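Local coordinates for oxidoreductase (Methanosarcina mazei, PDB 3KA7), which binds FAD and probably works as a flavin-dependent oxidoreductase of the amine oxidase family, its substrate not established, at residues S279-L292 with F357-H371. Residues are numbered along the deposited sequence; the frame is centred on the assembly and turned at random.
Sequences SAGIKICLAADEPL and FPGKRYEVLLIQSYH. With FAD (flavin-adenine dinucleotide), chain B.
Gly281 and Tyr370 start an antiparallel ladder between strands 280-288 and 362-370, the latter an outermost strand of the mixed sheet beside the flavin. Paired backbone bonds join Gly281 to Tyr370, Lys283 to Gln368 and Ala287 to Glu363. The register slips once, at a classic beta bulge. There Cys285 O accepts Leu365 N at 2.8 Å and, weakly, Leu366 N at 3.4 Å, while Cys285 N donates to Leu366 O.

Apolar contacts fill the face turned to helix 342-356. Ile282 CG2 meets Ile367 CG2 at 3.7 Å. Leu286 lies alongside Tyr362, with CD1 over one face of the ring. Beyond the strands, Leu292 CB sits over one face of the Phe357 ring in a CH-pi contact, 3.9 Å from the centroid.

Polar side chains tie the far end. Glu290 OE2 takes Arg361 N on its anti lone pair at 2.8 Å. Glu290 CG stands between the backbone N and the carbonyl carbon (chi1 63°), and the extended chain beyond carries the carboxylate across to Lys360. Glu290 OE1 makes a long salt bridge to Lys360 NZ. A water bound to Glu290 OE1 and Pro291 O is also a weak partner of that amine.

The other face reaches the cofactor. Lys283 stays extended until a bend at chi3 (44°), and its NZ makes a weak bond to Tyr370 OH at 3.2 Å. Gly52 O is the stronger partner of NZ. Gly281 O lies at the Tyr370 ring edge, in plane. Over one face of the ring are both flavin methyls, with FAD C7M 3.5 Å from Tyr370 CD2.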
ATOM      1  N   SER A 279       7.460  -6.446  -2.823  1.00  8.53           N
ATOM      2  CA  SER A 279       8.123  -5.188  -3.132  1.00  8.87           C
ATOM      3  C   SER A 279       8.741  -4.623  -1.860  1.00  8.88           C
ATOM      4  O   SER A 279       8.245  -4.886  -0.762  1.00  9.22           O
ATOM      5  CB  SER A 279       7.132  -4.219  -3.776  1.00  9.38           C
ATOM      6  OG  SER A 279       5.993  -4.028  -2.956  1.00  9.89           O
ATOM      7  N   ALA A 280       9.816  -3.844  -2.009  1.00  8.05           N
ATOM      8  CA  ALA A 280      10.598  -3.361  -0.862  1.00  7.78           C
ATOM      9  C   ALA A 280      10.745  -1.845  -0.891  1.00  7.37           C
ATOM     10  O   ALA A 280      10.640  -1.206  -1.948  1.00  7.15           O
ATOM     11  CB  ALA A 280      11.982  -4.010  -0.858  1.00  7.96           C
ATOM     12  N   GLY A 281      11.000  -1.260   0.269  1.00  7.47           N
ATOM     13  CA  GLY A 281      11.178   0.186   0.326  1.00  7.72           C
ATOM     14  C   GLY A 281      11.736   0.603   1.668  1.00  8.26           C
ATOM     15  O   GLY A 281      11.759  -0.176   2.622  1.00  8.27           O
ATOM     16  N   ILE A 282      12.186   1.848   1.731  1.00  8.50           N
ATOM     17  CA  ILE A 282      12.660   2.431   2.975  1.00  8.24           C
ATOM     18  C   ILE A 282      11.891   3.716   3.259  1.00  8.37           C
ATOM     19  O   ILE A 282      11.717   4.540   2.375  1.00  7.75           O
ATOM     20  CB  ILE A 282      14.144   2.756   2.908  1.00  8.09           C
ATOM     21  CG1 ILE A 282      14.969   1.475   2.822  1.00  8.75           C
ATOM     22  CG2 ILE A 282      14.548   3.592   4.124  1.00 11.23           C
ATOM     23  CD1 ILE A 282      16.332   1.716   2.194  1.00  9.26           C
ATOM     24  N   LYS A 283      11.431   3.848   4.500  1.00  8.25           N
ATOM     25  CA  LYS A 283      10.676   5.001   4.967  1.00  8.61           C
ATOM     26  C   LYS A 283      11.557   5.797   5.934  1.00  9.06           C
ATOM     27  O   LYS A 283      12.086   5.237   6.896  1.00  9.08           O
ATOM     28  CB  LYS A 283       9.415   4.514   5.692  1.00  8.80           C
ATOM     29  CG  LYS A 283       8.643   5.611   6.416  1.00 10.97           C
ATOM     30  CD  LYS A 283       7.311   5.113   6.996  1.00 13.33           C
ATOM     31  CE  LYS A 283       7.447   3.766   7.686  1.00 15.17           C
ATOM     32  NZ  LYS A 283       6.202   3.454   8.448  1.00 14.33           N
ATOM     33  N   ILE A 284      11.729   7.088   5.661  1.00  9.04           N
ATOM     34  CA  ILE A 284      12.479   7.968   6.547  1.00  9.29           C
ATOM     35  C   ILE A 284      11.503   8.951   7.171  1.00  9.42           C
ATOM     36  O   ILE A 284      10.872   9.727   6.454  1.00  9.84           O
ATOM     37  CB  ILE A 284      13.590   8.728   5.788  1.00  9.88           C
ATOM     38  CG1 ILE A 284      14.576   7.733   5.161  1.00  9.99           C
ATOM     39  CG2 ILE A 284      14.302   9.728   6.725  1.00 10.30           C
ATOM     40  CD1 ILE A 284      15.640   8.401   4.298  1.00 11.61           C
ATOM     41  N   CYS A 285      11.377   8.914   8.495  1.00  9.53           N
ATOM     42  CA  CYS A 285      10.458   9.805   9.219  1.00 11.01           C
ATOM     43  C   CYS A 285      11.243  10.981   9.790  1.00 10.78           C
ATOM     44  O   CYS A 285      12.262  10.782  10.440  1.00 10.45           O
ATOM     45  CB  CYS A 285       9.779   9.051  10.361  1.00 11.46           C
ATOM     46  SG  CYS A 285       8.795   7.618   9.780  1.00 15.99           S
ATOM     47  N   LEU A 286      10.762  12.197   9.531  1.00 10.76           N
ATOM     48  CA  LEU A 286      11.447  13.412   9.980  1.00 10.82           C
ATOM     49  C   LEU A 286      10.615  14.100  11.040  1.00 11.58           C
ATOM     50  O   LEU A 286       9.398  14.188  10.916  1.00 11.40           O
ATOM     51  CB  LEU A 286      11.655  14.378   8.806  1.00 10.91           C
ATOM     52  CG  LEU A 286      12.303  13.802   7.541  1.00 10.66           C
ATOM     53  CD1 LEU A 286      12.391  14.864   6.453  1.00 11.27           C
ATOM     54  CD2 LEU A 286      13.688  13.202   7.828  1.00 10.97           C
ATOM     55  N   ALA A 287      11.279  14.576  12.090  1.00 12.31           N
ATOM     56  CA  ALA A 287      10.632  15.407  13.081  1.00 13.17           C
ATOM     57  C   ALA A 287      10.927  16.840  12.647  1.00 13.58           C
ATOM     58  O   ALA A 287      12.028  17.327  12.838  1.00 13.95           O
ATOM     59  CB  ALA A 287      11.212  15.123  14.454  1.00 13.07           C
ATOM     60  N   ALA A 288       9.966  17.496  12.014  1.00 13.86           N
ATOM     61  CA  ALA A 288      10.233  18.808  11.428  1.00 14.54           C
ATOM     62  C   ALA A 288       9.810  19.936  12.366  1.00 14.83           C
ATOM     63  O   ALA A 288       8.776  19.849  12.997  1.00 14.67           O
ATOM     64  CB  ALA A 288       9.530  18.936  10.079  1.00 14.53           C
ATOM     65  N   ASP A 289      10.617  20.997  12.432  1.00 16.05           N
ATOM     66  CA  ASP A 289      10.305  22.166  13.267  1.00 17.30           C
ATOM     67  C   ASP A 289       9.572  23.240  12.461  1.00 16.96           C
ATOM     68  O   ASP A 289       9.275  24.333  12.975  1.00 17.40           O
ATOM     69  CB  ASP A 289      11.590  22.759  13.835  1.00 17.95           C
ATOM     70  CG  ASP A 289      12.389  21.754  14.611  1.00 21.29           C
ATOM     71  OD1 ASP A 289      12.014  21.481  15.763  1.00 25.75           O
ATOM     72  OD2 ASP A 289      13.383  21.226  14.065  1.00 26.92           O
ATOM     73  N   GLU A 290       9.288  22.922  11.201  1.00 15.95           N
ATOM     74  CA  GLU A 290       8.561  23.802  10.301  1.00 15.77           C
ATOM     75  C   GLU A 290       7.978  22.921   9.199  1.00 15.99           C
ATOM     76  O   GLU A 290       8.459  21.818   8.987  1.00 15.69           O
ATOM     77  CB  GLU A 290       9.512  24.824   9.684  1.00 15.44           C
ATOM     78  CG  GLU A 290      10.616  24.206   8.819  1.00 14.78           C
ATOM     79  CD  GLU A 290      11.545  25.248   8.231  1.00 15.48           C
ATOM     80  OE1 GLU A 290      11.045  26.300   7.772  1.00 16.68           O
ATOM     81  OE2 GLU A 290      12.772  25.014   8.215  1.00 15.98           O
ATOM     82  N   PRO A 291       6.932  23.395   8.507  1.00 16.64           N
ATOM     83  CA  PRO A 291       6.402  22.604   7.397  1.00 16.24           C
ATOM     84  C   PRO A 291       7.461  22.368   6.313  1.00 16.41           C
ATOM     85  O   PRO A 291       8.231  23.272   5.983  1.00 15.68           O
ATOM     86  CB  PRO A 291       5.260  23.475   6.856  1.00 17.12           C
ATOM     87  CG  PRO A 291       4.901  24.379   7.973  1.00 17.29           C
ATOM     88  CD  PRO A 291       6.163  24.630   8.737  1.00 16.57           C
ATOM     89  N   LEU A 292       7.515  21.148   5.775  1.00 15.57           N
ATOM     90  CA  LEU A 292       8.436  20.846   4.693  1.00 15.59           C
ATOM     91  C   LEU A 292       7.667  20.648   3.392  1.00 16.29           C
ATOM     92  O   LEU A 292       8.132  21.062   2.332  1.00 16.70           O
ATOM     93  CB  LEU A 292       9.286  19.607   5.024  1.00 15.34           C
ATOM     94  CG  LEU A 292      10.136  19.708   6.290  1.00 15.17           C
ATOM     95  CD1 LEU A 292      10.809  18.363   6.601  1.00 13.36           C
ATOM     96  CD2 LEU A 292      11.176  20.822   6.183  1.00 14.12           C
ATOM     97  N   PHE A 357      15.202  19.419   0.758  1.00 13.71           N
ATOM     98  CA  PHE A 357      14.816  20.349   1.811  1.00 14.10           C
ATOM     99  C   PHE A 357      16.001  21.186   2.294  1.00 14.80           C
ATOM    100  O   PHE A 357      16.263  21.242   3.487  1.00 14.55           O
ATOM    101  CB  PHE A 357      14.224  19.564   2.986  1.00 14.13           C
ATOM    102  CG  PHE A 357      12.950  18.836   2.650  1.00 13.44           C
ATOM    103  CD1 PHE A 357      11.876  19.522   2.105  1.00 13.93           C
ATOM    104  CD2 PHE A 357      12.822  17.476   2.898  1.00 16.21           C
ATOM    105  CE1 PHE A 357      10.690  18.873   1.804  1.00 15.28           C
ATOM    106  CE2 PHE A 357      11.630  16.814   2.591  1.00 14.60           C
ATOM    107  CZ  PHE A 357      10.573  17.514   2.048  1.00 15.61           C
ATOM    108  N   PRO A 358      16.711  21.842   1.367  1.00 15.81           N
ATOM    109  CA  PRO A 358      17.909  22.569   1.763  1.00 16.77           C
ATOM    110  C   PRO A 358      17.640  23.661   2.809  1.00 17.04           C
ATOM    111  O   PRO A 358      16.698  24.445   2.678  1.00 17.92           O
ATOM    112  CB  PRO A 358      18.411  23.175   0.441  1.00 16.27           C
ATOM    113  CG  PRO A 358      17.196  23.308  -0.399  1.00 16.95           C
ATOM    114  CD  PRO A 358      16.380  22.058  -0.054  1.00 16.03           C
ATOM    115  N   GLY A 359      18.463  23.687   3.849  1.00 18.26           N
ATOM    116  CA  GLY A 359      18.390  24.752   4.847  1.00 18.03           C
ATOM    117  C   GLY A 359      17.204  24.659   5.786  1.00 17.85           C
ATOM    118  O   GLY A 359      17.028  25.516   6.658  1.00 18.70           O
ATOM    119  N   LYS A 360      16.397  23.614   5.646  1.00 17.15           N
ATOM    120  CA  LYS A 360      15.224  23.465   6.501  1.00 16.09           C
ATOM    121  C   LYS A 360      15.591  22.865   7.853  1.00 15.75           C
ATOM    122  O   LYS A 360      16.621  22.193   8.002  1.00 15.52           O
ATOM    123  CB  LYS A 360      14.136  22.626   5.816  1.00 16.38           C
ATOM    124  CG  LYS A 360      13.596  23.254   4.553  1.00 16.44           C
ATOM    125  CD  LYS A 360      12.738  24.475   4.855  1.00 19.14           C
ATOM    126  CE  LYS A 360      11.920  24.876   3.636  1.00 21.82           C
ATOM    127  NZ  LYS A 360      11.303  26.230   3.825  1.00 23.80           N
ATOM    128  N   ARG A 361      14.737  23.112   8.833  1.00 14.81           N
ATOM    129  CA  ARG A 361      14.989  22.708  10.203  1.00 15.35           C
ATOM    130  C   ARG A 361      14.223  21.430  10.533  1.00 14.63           C
ATOM    131  O   ARG A 361      13.013  21.451  10.727  1.00 14.35           O
ATOM    132  CB  ARG A 361      14.574  23.849  11.143  1.00 15.27           C
ATOM    133  CG  ARG A 361      14.746  23.577  12.618  1.00 18.86           C
ATOM    134  CD  ARG A 361      16.083  22.952  12.904  1.00 25.02           C
ATOM    135  NE  ARG A 361      17.156  23.933  12.984  1.00 28.22           N
ATOM    136  CZ  ARG A 361      17.621  24.447  14.121  1.00 30.22           C
ATOM    137  NH1 ARG A 361      17.098  24.093  15.287  1.00 31.78           N
ATOM    138  NH2 ARG A 361      18.609  25.326  14.090  1.00 30.80           N
ATOM    139  N   TYR A 362      14.936  20.310  10.587  1.00 14.51           N
ATOM    140  CA  TYR A 362      14.318  19.031  10.951  1.00 14.45           C
ATOM    141  C   TYR A 362      15.389  18.084  11.473  1.00 14.58           C
ATOM    142  O   TYR A 362      16.581  18.344  11.322  1.00 14.75           O
ATOM    143  CB  TYR A 362      13.628  18.391   9.730  1.00 14.01           C
ATOM    144  CG  TYR A 362      14.601  18.090   8.614  1.00 14.35           C
ATOM    145  CD1 TYR A 362      15.269  16.870   8.557  1.00 14.35           C
ATOM    146  CD2 TYR A 362      14.869  19.028   7.629  1.00 13.78           C
ATOM    147  CE1 TYR A 362      16.181  16.606   7.562  1.00 14.90           C
ATOM    148  CE2 TYR A 362      15.779  18.772   6.626  1.00 14.73           C
ATOM    149  CZ  TYR A 362      16.427  17.550   6.598  1.00 14.26           C
ATOM    150  OH  TYR A 362      17.336  17.286   5.612  1.00 16.79           O
ATOM    151  N   GLU A 363      14.952  16.987  12.080  1.00 15.13           N
ATOM    152  CA  GLU A 363      15.850  15.913  12.465  1.00 15.80           C
ATOM    153  C   GLU A 363      15.276  14.601  11.955  1.00 14.43           C
ATOM    154  O   GLU A 363      14.058  14.420  11.884  1.00 14.33           O
ATOM    155  CB  GLU A 363      15.998  15.848  13.985  1.00 16.63           C
ATOM    156  CG  GLU A 363      16.494  17.145  14.623  1.00 21.28           C
ATOM    157  CD  GLU A 363      16.246  17.194  16.123  1.00 26.95           C
ATOM    158  OE1 GLU A 363      15.085  16.984  16.553  1.00 29.80           O
ATOM    159  OE2 GLU A 363      17.212  17.463  16.877  1.00 31.12           O
ATOM    160  N   VAL A 364      16.151  13.684  11.597  1.00 14.10           N
ATOM    161  CA  VAL A 364      15.693  12.348  11.257  1.00 13.52           C
ATOM    162  C   VAL A 364      15.240  11.658  12.537  1.00 13.17           C
ATOM    163  O   VAL A 364      16.016  11.519  13.487  1.00 13.04           O
ATOM    164  CB  VAL A 364      16.813  11.551  10.593  1.00 13.81           C
ATOM    165  CG1 VAL A 364      16.366  10.109  10.348  1.00 14.86           C
ATOM    166  CG2 VAL A 364      17.257  12.247   9.298  1.00 14.15           C
ATOM    167  N   LEU A 365      13.987  11.220  12.558  1.00 12.73           N
ATOM    168  CA  LEU A 365      13.383  10.623  13.734  1.00 12.78           C
ATOM    169  C   LEU A 365      13.578   9.112  13.764  1.00 12.42           C
ATOM    170  O   LEU A 365      13.992   8.549  14.777  1.00 13.03           O
ATOM    171  CB  LEU A 365      11.889  10.985  13.786  1.00 13.35           C
ATOM    172  CG  LEU A 365      11.011  10.561  14.966  1.00 14.43           C
ATOM    173  CD1 LEU A 365      11.512  11.121  16.305  1.00 15.89           C
ATOM    174  CD2 LEU A 365       9.548  10.950  14.713  1.00 15.12           C
ATOM    175  N   LEU A 366      13.263   8.448  12.653  1.00 11.56           N
ATOM    176  CA  LEU A 366      13.362   6.992  12.590  1.00 11.12           C
ATOM    177  C   LEU A 366      13.427   6.583  11.129  1.00 11.07           C
ATOM    178  O   LEU A 366      12.749   7.176  10.289  1.00 11.16           O
ATOM    179  CB  LEU A 366      12.152   6.337  13.257  1.00 11.58           C
ATOM    180  CG  LEU A 366      12.196   4.814  13.448  1.00 11.45           C
ATOM    181  CD1 LEU A 366      13.344   4.418  14.374  1.00 13.91           C
ATOM    182  CD2 LEU A 366      10.864   4.286  13.967  1.00 10.91           C
ATOM    183  N   ILE A 367      14.242   5.577  10.830  1.00 11.12           N
ATOM    184  CA  ILE A 367      14.286   5.009   9.485  1.00 11.27           C
ATOM    185  C   ILE A 367      13.825   3.569   9.607  1.00 12.09           C
ATOM    186  O   ILE A 367      14.302   2.838  10.477  1.00 11.64           O
ATOM    187  CB  ILE A 367      15.716   5.074   8.931  1.00 11.43           C
ATOM    188  CG1 ILE A 367      16.188   6.532   8.893  1.00 12.10           C
ATOM    189  CG2 ILE A 367      15.824   4.403   7.534  1.00 10.36           C
ATOM    190  CD1 ILE A 367      17.655   6.671   8.505  1.00 13.50           C
ATOM    191  N   GLN A 368      12.858   3.180   8.777  1.00 12.53           N
ATOM    192  CA  GLN A 368      12.288   1.830   8.816  1.00 12.91           C
ATOM    193  C   GLN A 368      12.365   1.185   7.432  1.00 12.91           C
ATOM    194  O   GLN A 368      11.936   1.789   6.451  1.00 12.58           O
ATOM    195  CB  GLN A 368      10.826   1.912   9.278  1.00 13.47           C
ATOM    196  CG  GLN A 368      10.660   2.554  10.684  1.00 15.61           C
ATOM    197  CD  GLN A 368       9.236   2.994  10.999  1.00 19.53           C
ATOM    198  OE1 GLN A 368       8.521   2.333  11.759  1.00 23.45           O
ATOM    199  NE2 GLN A 368       8.818   4.113  10.423  1.00 21.98           N
ATOM    200  N   SER A 369      12.912  -0.034   7.357  1.00 12.06           N
ATOM    201  CA  SER A 369      13.071  -0.724   6.076  1.00 11.89           C
ATOM    202  C   SER A 369      12.092  -1.887   5.959  1.00 10.72           C
ATOM    203  O   SER A 369      11.821  -2.581   6.952  1.00 10.85           O
ATOM    204  CB  SER A 369      14.493  -1.249   5.897  1.00 12.52           C
ATOM    205  OG  SER A 369      15.441  -0.186   5.896  1.00 16.76           O
ATOM    206  N   TYR A 370      11.576  -2.103   4.754  1.00  9.68           N
ATOM    207  CA  TYR A 370      10.559  -3.128   4.527  1.00  8.97           C
ATOM    208  C   TYR A 370      10.898  -3.983   3.325  1.00  8.78           C
ATOM    209  O   TYR A 370      11.205  -3.479   2.250  1.00  9.50           O
ATOM    210  CB  TYR A 370       9.194  -2.472   4.300  1.00  8.49           C
ATOM    211  CG  TYR A 370       8.754  -1.663   5.489  1.00  9.05           C
ATOM    212  CD1 TYR A 370       7.895  -2.206   6.439  1.00  9.09           C
ATOM    213  CD2 TYR A 370       9.198  -0.366   5.669  1.00  9.72           C
ATOM    214  CE1 TYR A 370       7.500  -1.479   7.559  1.00 10.79           C
ATOM    215  CE2 TYR A 370       8.803   0.375   6.780  1.00  9.94           C
ATOM    216  CZ  TYR A 370       7.952  -0.188   7.712  1.00 11.65           C
ATOM    217  OH  TYR A 370       7.560   0.543   8.803  1.00 10.84           O
ATOM    218  N   HIS A 371      10.831  -5.284   3.503  1.00  9.05           N
ATOM    219  CA  HIS A 371      11.184  -6.170   2.426  1.00  9.22           C
ATOM    220  C   HIS A 371      10.818  -7.574   2.855  1.00  9.07           C
ATOM    221  O   HIS A 371      10.475  -7.805   4.021  1.00  9.13           O
ATOM    222  CB  HIS A 371      12.691  -6.075   2.137  1.00  8.94           C
ATOM    223  CG  HIS A 371      13.560  -6.404   3.313  1.00 11.42           C
ATOM    224  ND1 HIS A 371      13.971  -5.457   4.226  1.00 13.70           N
ATOM    225  CD2 HIS A 371      14.120  -7.575   3.707  1.00 11.22           C
ATOM    226  CE1 HIS A 371      14.720  -6.036   5.150  1.00 13.43           C
ATOM    227  NE2 HIS A 371      14.828  -7.319   4.857  1.00 16.12           N
TER
HETATM  228  PA  FAD B 500      -0.665  -7.323   7.066  1.00  9.21           P
HETATM  229  O1A FAD B 500       0.395  -8.079   6.309  1.00 10.01           O
HETATM  230  O2A FAD B 500      -0.352  -5.887   7.414  1.00  9.81           O
HETATM  231  O5B FAD B 500      -1.013  -8.117   8.417  1.00  7.97           O
HETATM  232  C5B FAD B 500      -0.767  -9.515   8.499  1.00  5.76           C
HETATM  233  C4B FAD B 500      -0.966  -9.847   9.982  1.00  7.06           C
HETATM  234  O4B FAD B 500      -0.852 -11.236  10.218  1.00  8.95           O
HETATM  235  C3B FAD B 500       0.089  -9.147  10.843  1.00  9.09           C
HETATM  236  O3B FAD B 500      -0.534  -8.368  11.852  1.00  9.76           O
HETATM  237  C2B FAD B 500       0.895 -10.303  11.441  1.00  9.94           C
HETATM  238  O2B FAD B 500       1.383 -10.027  12.740  1.00 11.67           O
HETATM  239  C1B FAD B 500      -0.112 -11.447  11.418  1.00  8.38           C
HETATM  240  N9A FAD B 500       0.473 -12.792  11.340  1.00 11.42           N
HETATM  241  C8A FAD B 500       1.523 -13.248  10.568  1.00 11.21           C
HETATM  242  N7A FAD B 500       1.657 -14.588  10.788  1.00  9.24           N
HETATM  243  C5A FAD B 500       0.704 -14.963  11.684  1.00 11.05           C
HETATM  244  C6A FAD B 500       0.395 -16.178  12.278  1.00 11.31           C
HETATM  245  N6A FAD B 500       1.019 -17.287  11.895  1.00 10.28           N
HETATM  246  N1A FAD B 500      -0.655 -16.240  13.173  1.00 11.04           N
HETATM  247  C2A FAD B 500      -1.388 -15.115  13.493  1.00 12.03           C
HETATM  248  N3A FAD B 500      -1.076 -13.906  12.907  1.00 11.10           N
HETATM  249  C4A FAD B 500      -0.043 -13.849  12.027  1.00 11.07           C
HETATM  250  N1  FAD B 500      -0.765   1.463   1.801  1.00 11.04           N
HETATM  251  C2  FAD B 500      -1.613   2.527   1.546  1.00 13.56           C
HETATM  252  O2  FAD B 500      -2.773   2.313   1.169  1.00 12.33           O
HETATM  253  N3  FAD B 500      -1.140   3.822   1.692  1.00 13.03           N
HETATM  254  C4  FAD B 500       0.166   4.059   2.086  1.00 14.43           C
HETATM  255  O4  FAD B 500       0.593   5.207   2.217  1.00 16.98           O
HETATM  256  C4X FAD B 500       1.019   2.994   2.336  1.00 12.76           C
HETATM  257  N5  FAD B 500       2.334   3.225   2.712  1.00 13.49           N
HETATM  258  C5X FAD B 500       3.167   2.150   2.972  1.00 12.24           C
HETATM  259  C6  FAD B 500       4.487   2.365   3.367  1.00 14.64           C
HETATM  260  C7  FAD B 500       5.320   1.289   3.649  1.00 13.95           C
HETATM  261  C7M FAD B 500       6.744   1.553   4.071  1.00 15.35           C
HETATM  262  C8  FAD B 500       4.823  -0.002   3.526  1.00 12.91           C
HETATM  263  C8M FAD B 500       5.692  -1.192   3.812  1.00 15.59           C
HETATM  264  C9  FAD B 500       3.509  -0.223   3.121  1.00 11.82           C
HETATM  265  C9A FAD B 500       2.673   0.856   2.849  1.00 11.14           C
HETATM  266  N10 FAD B 500       1.363   0.638   2.446  1.00 10.60           N
HETATM  267  C10 FAD B 500       0.535   1.699   2.197  1.00 11.21           C
HETATM  268  C1' FAD B 500       0.838  -0.740   2.214  1.00  7.30           C
HETATM  269  C2' FAD B 500       0.022  -1.171   3.439  1.00  8.89           C
HETATM  270  O2' FAD B 500       0.744  -0.853   4.626  1.00  9.31           O
HETATM  271  C3' FAD B 500      -0.245  -2.671   3.356  1.00  9.53           C
HETATM  272  O3' FAD B 500      -0.688  -2.995   2.043  1.00  9.56           O
HETATM  273  C4' FAD B 500      -1.281  -3.210   4.338  1.00  8.47           C
HETATM  274  O4' FAD B 500      -1.051  -2.758   5.657  1.00  8.97           O
HETATM  275  C5' FAD B 500      -1.147  -4.728   4.325  1.00  8.81           C
HETATM  276  O5' FAD B 500      -2.276  -5.253   4.980  1.00  7.02           O
HETATM  277  P   FAD B 500      -2.581  -6.810   4.923  1.00  9.21           P
HETATM  278  O1P FAD B 500      -4.075  -7.011   4.879  1.00  8.46           O
HETATM  279  O2P FAD B 500      -1.810  -7.505   3.818  1.00  8.08           O
HETATM  280  O3P FAD B 500      -2.095  -7.421   6.330  1.00 10.29           O
HETATM  281  O   HOH W   1      12.931  18.277  15.217  1.00 26.23           O
HETATM  282  O   HOH W   2       8.902  25.868   6.152  1.00 16.37           O